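Local coordinates for SAM-dependent methyltransferase (Anabaena variabilis ATCC 29413, PDB 3GGD), which probably transfers a methyl group from S-adenosyl-L-methionine to an acceptor molecule and binds the demethylated cofactor, S-adenosyl-L-homocysteine, at residues P48-L53 / N127-T132; L52-E57 / Q156-L161. All coordinates share one frame; numbering follows the deposited sequence.

Contact 1: residues P48-L53 / N127-T132; sequences PRFELL and NIYMRT. With SAH (S-adenosyl-L-homocysteine), chain E; SO4 (sulfate ion), chain J; EDO (1,2-ethanediol), chain L.
F50, in the segment that lies on helix 43-50, packs against Y129 on strand 127-131, a parallel strand inside the Rossmann-like sheet of a SAM-dependent methyltransferase. This apolar contact is small and buried, burying 82 Å² in all. The CZ corner of the F50 ring reaches CD1 of Y129 at 3.7 Å, with CE2 beside it. The ring centroids are 5.8 Å apart and the planes meet at 40°, so the pair is oblique. F50 CG sits between its own backbone N and carbonyl carbon (chi1 66°), which turns the ring toward the sheet; the rings of F54 and Y160 meet it as well. The hydroxyl of Y129 hydrogen-bonds to D46 of helix 43-50, giving the aromatic contact a polar tie.

Each of two arginines holds an anionic group, a sulfate and the carboxylate of the ligand. R49 presents the NE and NH2 edge of its guanidinium to the sulfate, probably from the crystallisation liquor: NE lies 3.1 Å from its O1 and NH2 3.0 Å from its O2, the latter bond almost straight. At the far end of the strand, the extended chain of R131 brings NH1 to within 2.9 Å of OXT of S-adenosyl-L-homocysteine, donating a hydrogen bond to the carboxylate, which lies at the guanidinium edge, while NE and NH2 hold a 1,2-ethanediol molecule.

The backbone at the end of the strand also meets the ligand, whose amino N donates to R131 O at 2.8 Å. Within the segment, T132 OG1 donates to that same carbonyl oxygen at 2.7 Å, from above the carbonyl plane and with a C=O...donor angle of 90°.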
ATOM      1  N   PRO A  48      -9.748   0.300  13.471  1.00 57.32           N
ATOM      2  CA  PRO A  48     -10.519  -0.638  14.284  1.00 58.00           C
ATOM      3  C   PRO A  48     -10.368  -2.125  13.887  1.00 58.32           C
ATOM      4  O   PRO A  48     -10.561  -3.014  14.719  1.00 58.00           O
ATOM      5  CB  PRO A  48     -11.959  -0.163  14.114  1.00 57.98           C
ATOM      6  CG  PRO A  48     -11.864   1.239  13.620  1.00 58.14           C
ATOM      7  CD  PRO A  48     -10.599   1.303  12.829  1.00 58.20           C
ATOM      8  N   ARG A  49     -10.004  -2.394  12.647  1.00 59.39           N
ATOM      9  CA  ARG A  49      -9.886  -3.791  12.179  1.00 59.81           C
ATOM     10  C   ARG A  49      -8.665  -4.498  12.735  1.00 60.28           C
ATOM     11  O   ARG A  49      -8.611  -5.710  12.714  1.00 60.90           O
ATOM     12  CB  ARG A  49      -9.839  -3.825  10.645  1.00 60.12           C
ATOM     13  CG  ARG A  49     -11.122  -3.318   9.974  1.00 60.11           C
ATOM     14  CD  ARG A  49     -10.915  -3.023   8.514  1.00 59.60           C
ATOM     15  NE  ARG A  49     -12.169  -2.605   7.883  1.00 59.31           N
ATOM     16  CZ  ARG A  49     -12.276  -2.195   6.625  1.00 62.74           C
ATOM     17  NH1 ARG A  49     -11.230  -2.146   5.828  1.00 61.35           N
ATOM     18  NH2 ARG A  49     -13.447  -1.825   6.144  1.00 63.56           N
ATOM     19  N   PHE A  50      -7.663  -3.746  13.195  1.00 60.92           N
ATOM     20  CA  PHE A  50      -6.448  -4.358  13.747  1.00 59.60           C
ATOM     21  C   PHE A  50      -5.925  -3.866  15.103  1.00 59.79           C
ATOM     22  O   PHE A  50      -5.068  -4.529  15.705  1.00 57.70           O
ATOM     23  CB  PHE A  50      -5.327  -4.290  12.736  1.00 60.69           C
ATOM     24  CG  PHE A  50      -4.828  -2.905  12.411  1.00 61.06           C
ATOM     25  CD1 PHE A  50      -3.749  -2.357  13.101  1.00 60.20           C
ATOM     26  CD2 PHE A  50      -5.328  -2.216  11.329  1.00 60.32           C
ATOM     27  CE1 PHE A  50      -3.246  -1.111  12.767  1.00 60.74           C
ATOM     28  CE2 PHE A  50      -4.826  -0.978  10.995  1.00 61.56           C
ATOM     29  CZ  PHE A  50      -3.785  -0.421  11.711  1.00 61.99           C
ATOM     30  N   GLU A  51      -6.427  -2.743  15.610  1.00 57.98           N
ATOM     31  CA  GLU A  51      -5.867  -2.200  16.822  1.00 58.14           C
ATOM     32  C   GLU A  51      -5.980  -3.100  18.055  1.00 58.81           C
ATOM     33  O   GLU A  51      -5.173  -2.979  18.974  1.00 59.16           O
ATOM     34  CB  GLU A  51      -6.469  -0.811  17.140  1.00 56.58           C
ATOM     35  CG  GLU A  51      -7.947  -0.809  17.432  1.00 58.00           C
ATOM     36  CD  GLU A  51      -8.481   0.591  17.663  1.00 57.34           C
ATOM     37  OE1 GLU A  51      -7.797   1.360  18.341  1.00 58.69           O
ATOM     38  OE2 GLU A  51      -9.589   0.921  17.229  1.00 56.40           O
ATOM     39  N   LEU A  52      -7.011  -3.939  18.135  1.00 59.23           N
ATOM     40  CA  LEU A  52      -7.123  -4.807  19.286  1.00 59.50           C
ATOM     41  C   LEU A  52      -6.312  -6.074  19.040  1.00 60.37           C
ATOM     42  O   LEU A  52      -6.212  -6.900  19.938  1.00 60.43           O
ATOM     43  CB  LEU A  52      -8.574  -5.180  19.556  1.00 59.49           C
ATOM     44  CG  LEU A  52      -9.536  -3.992  19.717  1.00 59.86           C
ATOM     45  CD1 LEU A  52     -10.937  -4.474  20.065  1.00 58.92           C
ATOM     46  CD2 LEU A  52      -9.006  -3.081  20.806  1.00 60.59           C
ATOM     47  N   LEU A  53      -5.744  -6.244  17.845  1.00 60.47           N
ATOM     48  CA  LEU A  53      -4.992  -7.469  17.550  1.00 61.72           C
ATOM     49  C   LEU A  53      -3.479  -7.262  17.565  1.00 63.31           C
ATOM     50  O   LEU A  53      -2.758  -8.227  17.613  1.00 65.42           O
ATOM     51  CB  LEU A  53      -5.413  -8.045  16.191  1.00 60.75           C
ATOM     52  CG  LEU A  53      -6.889  -8.401  16.014  1.00 62.18           C
ATOM     53  CD1 LEU A  53      -7.251  -8.803  14.577  1.00 60.53           C
ATOM     54  CD2 LEU A  53      -7.306  -9.479  17.052  1.00 61.97           C
ATOM     55  N   ASN A 127       5.090  -4.992  13.767  1.00 58.52           N
ATOM     56  CA  ASN A 127       3.753  -5.072  13.180  1.00 59.24           C
ATOM     57  C   ASN A 127       3.792  -4.294  11.893  1.00 59.80           C
ATOM     58  O   ASN A 127       4.665  -3.441  11.727  1.00 59.86           O
ATOM     59  CB  ASN A 127       2.719  -4.481  14.103  1.00 59.62           C
ATOM     60  CG  ASN A 127       2.536  -5.292  15.348  1.00 60.95           C
ATOM     61  OD1 ASN A 127       2.491  -6.519  15.279  1.00 58.44           O
ATOM     62  ND2 ASN A 127       2.434  -4.602  16.511  1.00 56.66           N
ATOM     63  N   ILE A 128       2.886  -4.612  10.959  1.00 59.84           N
ATOM     64  CA  ILE A 128       2.843  -3.910   9.661  1.00 59.44           C
ATOM     65  C   ILE A 128       1.451  -3.434   9.295  1.00 59.90           C
ATOM     66  O   ILE A 128       0.462  -4.182   9.413  1.00 60.16           O
ATOM     67  CB  ILE A 128       3.365  -4.785   8.478  1.00 59.34           C
ATOM     68  CG1 ILE A 128       4.848  -5.114   8.653  1.00 60.19           C
ATOM     69  CG2 ILE A 128       3.169  -4.062   7.112  1.00 58.57           C
ATOM     70  CD1 ILE A 128       5.404  -6.147   7.668  1.00 59.47           C
ATOM     71  N   TYR A 129       1.390  -2.168   8.883  1.00 59.96           N
ATOM     72  CA  TYR A 129       0.241  -1.587   8.222  1.00 60.11           C
ATOM     73  C   TYR A 129       0.647  -1.366   6.766  1.00 60.95           C
ATOM     74  O   TYR A 129       1.675  -0.715   6.486  1.00 60.84           O
ATOM     75  CB  TYR A 129      -0.118  -0.223   8.844  1.00 60.57           C
ATOM     76  CG  TYR A 129      -1.207   0.539   8.113  1.00 59.89           C
ATOM     77  CD1 TYR A 129      -2.541   0.246   8.314  1.00 60.59           C
ATOM     78  CD2 TYR A 129      -0.896   1.551   7.206  1.00 59.79           C
ATOM     79  CE1 TYR A 129      -3.553   0.974   7.648  1.00 60.68           C
ATOM     80  CE2 TYR A 129      -1.888   2.303   6.573  1.00 60.60           C
ATOM     81  CZ  TYR A 129      -3.225   2.004   6.789  1.00 62.42           C
ATOM     82  OH  TYR A 129      -4.235   2.711   6.145  1.00 60.28           O
HETATM   83  N   MSE A 130      -0.131  -1.926   5.844  1.00 61.56           N
HETATM   84  CA  MSE A 130       0.136  -1.731   4.437  1.00 63.10           C
HETATM   85  C   MSE A 130      -1.142  -1.416   3.665  1.00 61.35           C
HETATM   86  O   MSE A 130      -2.066  -2.237   3.565  1.00 61.72           O
HETATM   87  CB  MSE A 130       0.817  -2.963   3.840  1.00 62.97           C
HETATM   88  CG  MSE A 130       1.265  -2.745   2.402  1.00 63.91           C
HETATM   89 SE   MSE A 130       2.322  -4.322   1.736  0.75 72.00          SE
HETATM   90  CE  MSE A 130       0.910  -5.467   1.593  1.00 59.63           C
ATOM     91  N   ARG A 131      -1.172  -0.223   3.088  1.00 61.61           N
ATOM     92  CA  ARG A 131      -2.328   0.247   2.328  1.00 60.33           C
ATOM     93  C   ARG A 131      -1.940   0.333   0.839  1.00 60.57           C
ATOM     94  O   ARG A 131      -1.181   1.220   0.401  1.00 60.07           O
ATOM     95  CB  ARG A 131      -2.784   1.605   2.869  1.00 59.28           C
ATOM     96  CG  ARG A 131      -4.047   2.123   2.175  1.00 59.08           C
ATOM     97  CD  ARG A 131      -4.549   3.433   2.833  1.00 59.50           C
ATOM     98  NE  ARG A 131      -5.801   3.896   2.231  1.00 58.77           N
ATOM     99  CZ  ARG A 131      -5.870   4.784   1.253  1.00 58.02           C
ATOM    100  NH1 ARG A 131      -4.763   5.316   0.769  1.00 59.39           N
ATOM    101  NH2 ARG A 131      -7.054   5.161   0.781  1.00 59.32           N
ATOM    102  N   THR A 132      -2.489  -0.597   0.080  1.00 60.83           N
ATOM    103  CA  THR A 132      -2.246  -0.755  -1.335  1.00 61.09           C
ATOM    104  C   THR A 132      -0.774  -0.861  -1.676  1.00 62.24           C
ATOM    105  O   THR A 132      -0.245  -0.120  -2.498  1.00 63.48           O
ATOM    106  CB  THR A 132      -3.003   0.275  -2.181  1.00 61.30           C
ATOM    107  OG1 THR A 132      -2.808   1.613  -1.678  1.00 59.33           O
ATOM    108  CG2 THR A 132      -4.538  -0.089  -2.192  1.00 61.29           C
TER
HETATM  109  N   SAH E 248       0.388   3.272   1.506  1.00 47.95           N
HETATM  110  CA  SAH E 248       0.402   4.610   0.859  1.00 49.38           C
HETATM  111  CB  SAH E 248       0.857   4.580  -0.615  1.00 49.33           C
HETATM  112  CG  SAH E 248       0.113   3.676  -1.615  1.00 48.24           C
HETATM  113  SD  SAH E 248       0.718   3.844  -3.305  1.00 40.72           S
HETATM  114  C   SAH E 248      -0.955   5.292   0.952  1.00 49.97           C
HETATM  115  O   SAH E 248      -1.042   6.541   0.834  1.00 50.80           O
HETATM  116  OXT SAH E 248      -1.978   4.628   1.116  1.00 48.90           O
HETATM  117  C5' SAH E 248       1.856   2.490  -3.388  1.00 48.21           C
HETATM  118  C4' SAH E 248       3.217   2.805  -2.702  1.00 48.86           C
HETATM  119  O4' SAH E 248       4.082   1.647  -2.780  1.00 48.08           O
HETATM  120  C3' SAH E 248       4.048   3.950  -3.310  1.00 46.81           C
HETATM  121  O3' SAH E 248       4.431   4.916  -2.348  1.00 47.64           O
HETATM  122  C2' SAH E 248       5.297   3.266  -3.854  1.00 47.91           C
HETATM  123  O2' SAH E 248       6.474   4.092  -3.965  1.00 47.29           O
HETATM  124  C1' SAH E 248       5.430   2.070  -2.930  1.00 48.00           C
HETATM  125  N9  SAH E 248       6.261   0.989  -3.473  1.00 47.52           N
HETATM  126  C8  SAH E 248       6.210   0.537  -4.756  1.00 48.12           C
HETATM  127  N7  SAH E 248       7.076  -0.477  -4.920  1.00 47.45           N
HETATM  128  C5  SAH E 248       7.696  -0.662  -3.715  1.00 47.55           C
HETATM  129  C6  SAH E 248       8.761  -1.538  -3.238  1.00 48.56           C
HETATM  130  N6  SAH E 248       9.282  -2.393  -4.148  1.00 48.57           N
HETATM  131  N1  SAH E 248       9.191  -1.448  -1.971  1.00 47.31           N
HETATM  132  C2  SAH E 248       8.637  -0.529  -1.117  1.00 48.68           C
HETATM  133  N3  SAH E 248       7.676   0.304  -1.517  1.00 46.69           N
HETATM  134  C4  SAH E 248       7.196   0.305  -2.776  1.00 45.85           C
HETATM  135  S   SO4 J 253     -15.654  -2.972   8.959  1.00119.23           S
HETATM  136  O1  SO4 J 253     -14.519  -2.652   9.833  1.00117.82           O
HETATM  137  O2  SO4 J 253     -15.863  -1.940   7.928  1.00118.53           O
HETATM  138  O3  SO4 J 253     -16.841  -2.979   9.816  1.00120.94           O
HETATM  139  O4  SO4 J 253     -15.520  -4.302   8.359  1.00117.42           O
HETATM  140  C1  EDO L 255      -9.889   2.660   2.378  1.00 56.55           C
HETATM  141  O1  EDO L 255      -9.588   3.990   1.919  1.00 54.42           O
HETATM  142  C2  EDO L 255      -9.229   2.338   3.749  1.00 56.76           C
HETATM  143  O2  EDO L 255      -7.809   2.672   3.829  1.00 50.47           O

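Contact 2: residues L52-E57 / Q156-L161; sequences LLFNPE and QGAMYL. With EDO (1,2-ethanediol), chain N.
F54 against A158 is a buried apolar contact between a loop and a strand, made where the link from helix 43-50 to strand 60-63 passes over strand 158-164 at A158. CE1 of F54 stands 3.6 Å from A158 CB, and CD1 of the same ring is also in touch with this methyl. The ring tip goes further along the strand: CZ lies 3.5 Å from A158 O, approached obliquely, and 3.7 Å from Y160 N, which sits at the ring edge in its plane. Neither backbone atom depends on the ring, since both pair with I128 of the adjoining strand. F54 CG is anti to its carbonyl carbon (chi1 -83°), a setting from which CZ can also meet Y160 CB at 4.2 Å.

In the Rossmann-like fold strand 158-164 is the last of the parallel run before the antiparallel pair 237-244 and 211-217; the F54 ring also touches N127 on the adjoining strand 127-131 and meets the ring of F50. Replacing F54 by an alanine would take away the ring and is likely to leave a gap above A158 CB and to deprive the F50 ring of a neighbour.

Past the ring the loop approaches the chain leading into strand 158-164 through a water. N55 N donates to this water at 2.9 Å, and Q156 O lies 3.2 Å from the same water O. The N55 side chain turns back on its own loop: its OD1 accepts from E57 N at 2.7 Å, an Asx turn with an N-H...acceptor angle of 141° and the donor 43° out of the amide plane.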
ATOM      1  N   LEU A  52      -7.011  -3.939  18.135  1.00 59.23           N
ATOM      2  CA  LEU A  52      -7.123  -4.807  19.286  1.00 59.50           C
ATOM      3  C   LEU A  52      -6.312  -6.074  19.040  1.00 60.37           C
ATOM      4  O   LEU A  52      -6.212  -6.900  19.938  1.00 60.43           O
ATOM      5  CB  LEU A  52      -8.574  -5.180  19.556  1.00 59.49           C
ATOM      6  CG  LEU A  52      -9.536  -3.992  19.717  1.00 59.86           C
ATOM      7  CD1 LEU A  52     -10.937  -4.474  20.065  1.00 58.92           C
ATOM      8  CD2 LEU A  52      -9.006  -3.081  20.806  1.00 60.59           C
ATOM      9  N   LEU A  53      -5.744  -6.244  17.845  1.00 60.47           N
ATOM     10  CA  LEU A  53      -4.992  -7.469  17.550  1.00 61.72           C
ATOM     11  C   LEU A  53      -3.479  -7.262  17.565  1.00 63.31           C
ATOM     12  O   LEU A  53      -2.758  -8.227  17.613  1.00 65.42           O
ATOM     13  CB  LEU A  53      -5.413  -8.045  16.191  1.00 60.75           C
ATOM     14  CG  LEU A  53      -6.889  -8.401  16.014  1.00 62.18           C
ATOM     15  CD1 LEU A  53      -7.251  -8.803  14.577  1.00 60.53           C
ATOM     16  CD2 LEU A  53      -7.306  -9.479  17.052  1.00 61.97           C
ATOM     17  N   PHE A  54      -2.982  -6.025  17.511  1.00 63.80           N
ATOM     18  CA  PHE A  54      -1.545  -5.784  17.454  1.00 63.68           C
ATOM     19  C   PHE A  54      -0.963  -5.609  18.861  1.00 65.39           C
ATOM     20  O   PHE A  54      -1.514  -4.887  19.650  1.00 64.44           O
ATOM     21  CB  PHE A  54      -1.274  -4.469  16.709  1.00 63.34           C
ATOM     22  CG  PHE A  54      -1.260  -4.565  15.193  1.00 61.49           C
ATOM     23  CD1 PHE A  54      -1.846  -5.616  14.510  1.00 61.34           C
ATOM     24  CD2 PHE A  54      -0.674  -3.535  14.447  1.00 62.81           C
ATOM     25  CE1 PHE A  54      -1.836  -5.650  13.129  1.00 61.29           C
ATOM     26  CE2 PHE A  54      -0.681  -3.560  13.045  1.00 60.50           C
ATOM     27  CZ  PHE A  54      -1.238  -4.636  12.405  1.00 60.89           C
ATOM     28  N   ASN A  55       0.182  -6.219  19.159  1.00 67.19           N
ATOM     29  CA  ASN A  55       0.892  -5.867  20.394  1.00 68.84           C
ATOM     30  C   ASN A  55       1.561  -4.497  20.180  1.00 70.32           C
ATOM     31  O   ASN A  55       2.451  -4.393  19.336  1.00 69.24           O
ATOM     32  CB  ASN A  55       1.975  -6.905  20.696  1.00 69.07           C
ATOM     33  CG  ASN A  55       2.895  -6.463  21.833  1.00 69.97           C
ATOM     34  OD1 ASN A  55       2.776  -5.345  22.417  1.00 68.93           O
ATOM     35  ND2 ASN A  55       3.836  -7.299  22.116  1.00 65.10           N
ATOM     36  N   PRO A  56       1.194  -3.457  20.975  1.00 72.51           N
ATOM     37  CA  PRO A  56       1.693  -2.089  20.672  1.00 73.82           C
ATOM     38  C   PRO A  56       3.142  -1.850  21.170  1.00 74.24           C
ATOM     39  O   PRO A  56       3.789  -0.833  20.759  1.00 75.75           O
ATOM     40  CB  PRO A  56       0.707  -1.167  21.419  1.00 74.64           C
ATOM     41  CG  PRO A  56       0.250  -2.002  22.574  1.00 73.19           C
ATOM     42  CD  PRO A  56       0.387  -3.473  22.217  1.00 72.90           C
ATOM     43  N   GLU A  57       3.634  -2.781  21.985  1.00 72.73           N
ATOM     44  CA  GLU A  57       5.058  -2.828  22.371  1.00 72.90           C
ATOM     45  C   GLU A  57       6.019  -3.129  21.187  1.00 71.87           C
ATOM     46  O   GLU A  57       7.228  -2.955  21.319  1.00 73.45           O
ATOM     47  CB  GLU A  57       5.293  -3.853  23.505  1.00 72.74           C
ATOM     48  N   GLN A 156       6.182 -12.676  16.086  1.00 60.36           N
ATOM     49  CA  GLN A 156       5.270 -11.910  16.916  1.00 61.94           C
ATOM     50  C   GLN A 156       4.528 -10.813  16.218  1.00 60.59           C
ATOM     51  O   GLN A 156       3.541 -10.334  16.741  1.00 60.42           O
ATOM     52  CB  GLN A 156       6.011 -11.259  18.077  1.00 62.37           C
ATOM     53  CG  GLN A 156       6.794 -12.195  19.017  1.00 65.30           C
ATOM     54  CD  GLN A 156       7.427 -11.361  20.164  1.00 69.30           C
ATOM     55  OE1 GLN A 156       6.730 -10.546  20.820  1.00 77.24           O
ATOM     56  NE2 GLN A 156       8.744 -11.509  20.365  1.00 78.69           N
ATOM     57  N   GLY A 157       5.023 -10.373  15.074  1.00 59.45           N
ATOM     58  CA  GLY A 157       4.337  -9.333  14.322  1.00 60.06           C
ATOM     59  C   GLY A 157       3.032  -9.744  13.660  1.00 59.06           C
ATOM     60  O   GLY A 157       2.885 -10.890  13.257  1.00 59.35           O
ATOM     61  N   ALA A 158       2.104  -8.795  13.533  1.00 58.64           N
ATOM     62  CA  ALA A 158       0.881  -9.001  12.752  1.00 59.47           C
ATOM     63  C   ALA A 158       0.843  -7.910  11.679  1.00 60.26           C
ATOM     64  O   ALA A 158       1.411  -6.825  11.850  1.00 59.60           O
ATOM     65  CB  ALA A 158      -0.421  -8.977  13.629  1.00 58.46           C
HETATM   66  N   MSE A 159       0.182  -8.225  10.563  1.00 60.49           N
HETATM   67  CA  MSE A 159       0.065  -7.316   9.440  1.00 61.28           C
HETATM   68  C   MSE A 159      -1.381  -7.118   9.084  1.00 60.77           C
HETATM   69  O   MSE A 159      -2.108  -8.092   8.880  1.00 59.91           O
HETATM   70  CB  MSE A 159       0.772  -7.852   8.181  1.00 60.05           C
HETATM   71  CG  MSE A 159       0.482  -7.014   6.985  1.00 61.82           C
HETATM   72 SE   MSE A 159       1.656  -7.300   5.464  0.75 65.94          SE
HETATM   73  CE  MSE A 159       1.372  -9.207   5.157  1.00 57.48           C
ATOM     74  N   TYR A 160      -1.771  -5.851   8.981  1.00 59.86           N
ATOM     75  CA  TYR A 160      -3.019  -5.501   8.354  1.00 60.16           C
ATOM     76  C   TYR A 160      -2.668  -4.989   6.959  1.00 60.25           C
ATOM     77  O   TYR A 160      -1.811  -4.113   6.816  1.00 59.31           O
ATOM     78  CB  TYR A 160      -3.733  -4.359   9.081  1.00 59.40           C
ATOM     79  CG  TYR A 160      -4.970  -3.829   8.315  1.00 58.81           C
ATOM     80  CD1 TYR A 160      -6.214  -4.435   8.444  1.00 56.86           C
ATOM     81  CD2 TYR A 160      -4.879  -2.716   7.477  1.00 59.77           C
ATOM     82  CE1 TYR A 160      -7.336  -3.925   7.782  1.00 57.53           C
ATOM     83  CE2 TYR A 160      -5.991  -2.210   6.796  1.00 57.96           C
ATOM     84  CZ  TYR A 160      -7.211  -2.826   6.958  1.00 58.96           C
ATOM     85  OH  TYR A 160      -8.292  -2.287   6.328  1.00 60.58           O
ATOM     86  N   LEU A 161      -3.316  -5.550   5.946  1.00 60.36           N
ATOM     87  CA  LEU A 161      -3.189  -5.014   4.590  1.00 61.72           C
ATOM     88  C   LEU A 161      -4.574  -4.837   3.946  1.00 60.85           C
ATOM     89  O   LEU A 161      -5.520  -5.576   4.234  1.00 60.48           O
ATOM     90  CB  LEU A 161      -2.305  -5.866   3.691  1.00 62.54           C
ATOM     91  CG  LEU A 161      -2.813  -7.231   3.168  1.00 64.69           C
ATOM     92  CD1 LEU A 161      -1.837  -7.723   2.009  1.00 67.21           C
ATOM     93  CD2 LEU A 161      -2.915  -8.246   4.269  1.00 64.09           C
TER
HETATM   94  C1  EDO N 257      11.333 -13.642  17.227  1.00 66.75           C
HETATM   95  O1  EDO N 257      10.108 -13.392  17.908  1.00 62.60           O
HETATM   96  C2  EDO N 257      11.100 -14.570  16.033  1.00 67.39           C
HETATM   97  O2  EDO N 257      10.760 -13.800  14.839  1.00 65.02           O
HETATM   98  O   HOH W   1       1.386  -7.954  17.211  1.00 53.79           O

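How the contacts relate
Contacts 1 and 2 start from one continuous piece of chain, sharing L52 and L53, and land on neighbouring parallel strands; their centres are about 7 Å apart. The strands are probably hydrogen-bonded through I128 N to A158 O and I128 O to Y160 N, both 2.8 Å. Y160 joins the two sites: its CG lies 3.4 Å from F50 CD2, and its hydroxyl is hydrogen-bonded to D46 and R49. Contact 1 runs on along its strand to R131 and T132 in the cofactor pocket, whereas contact 2 lies farther back, the side chain of Y160 being about 10 Å from the bound S-adenosyl-L-homocysteine.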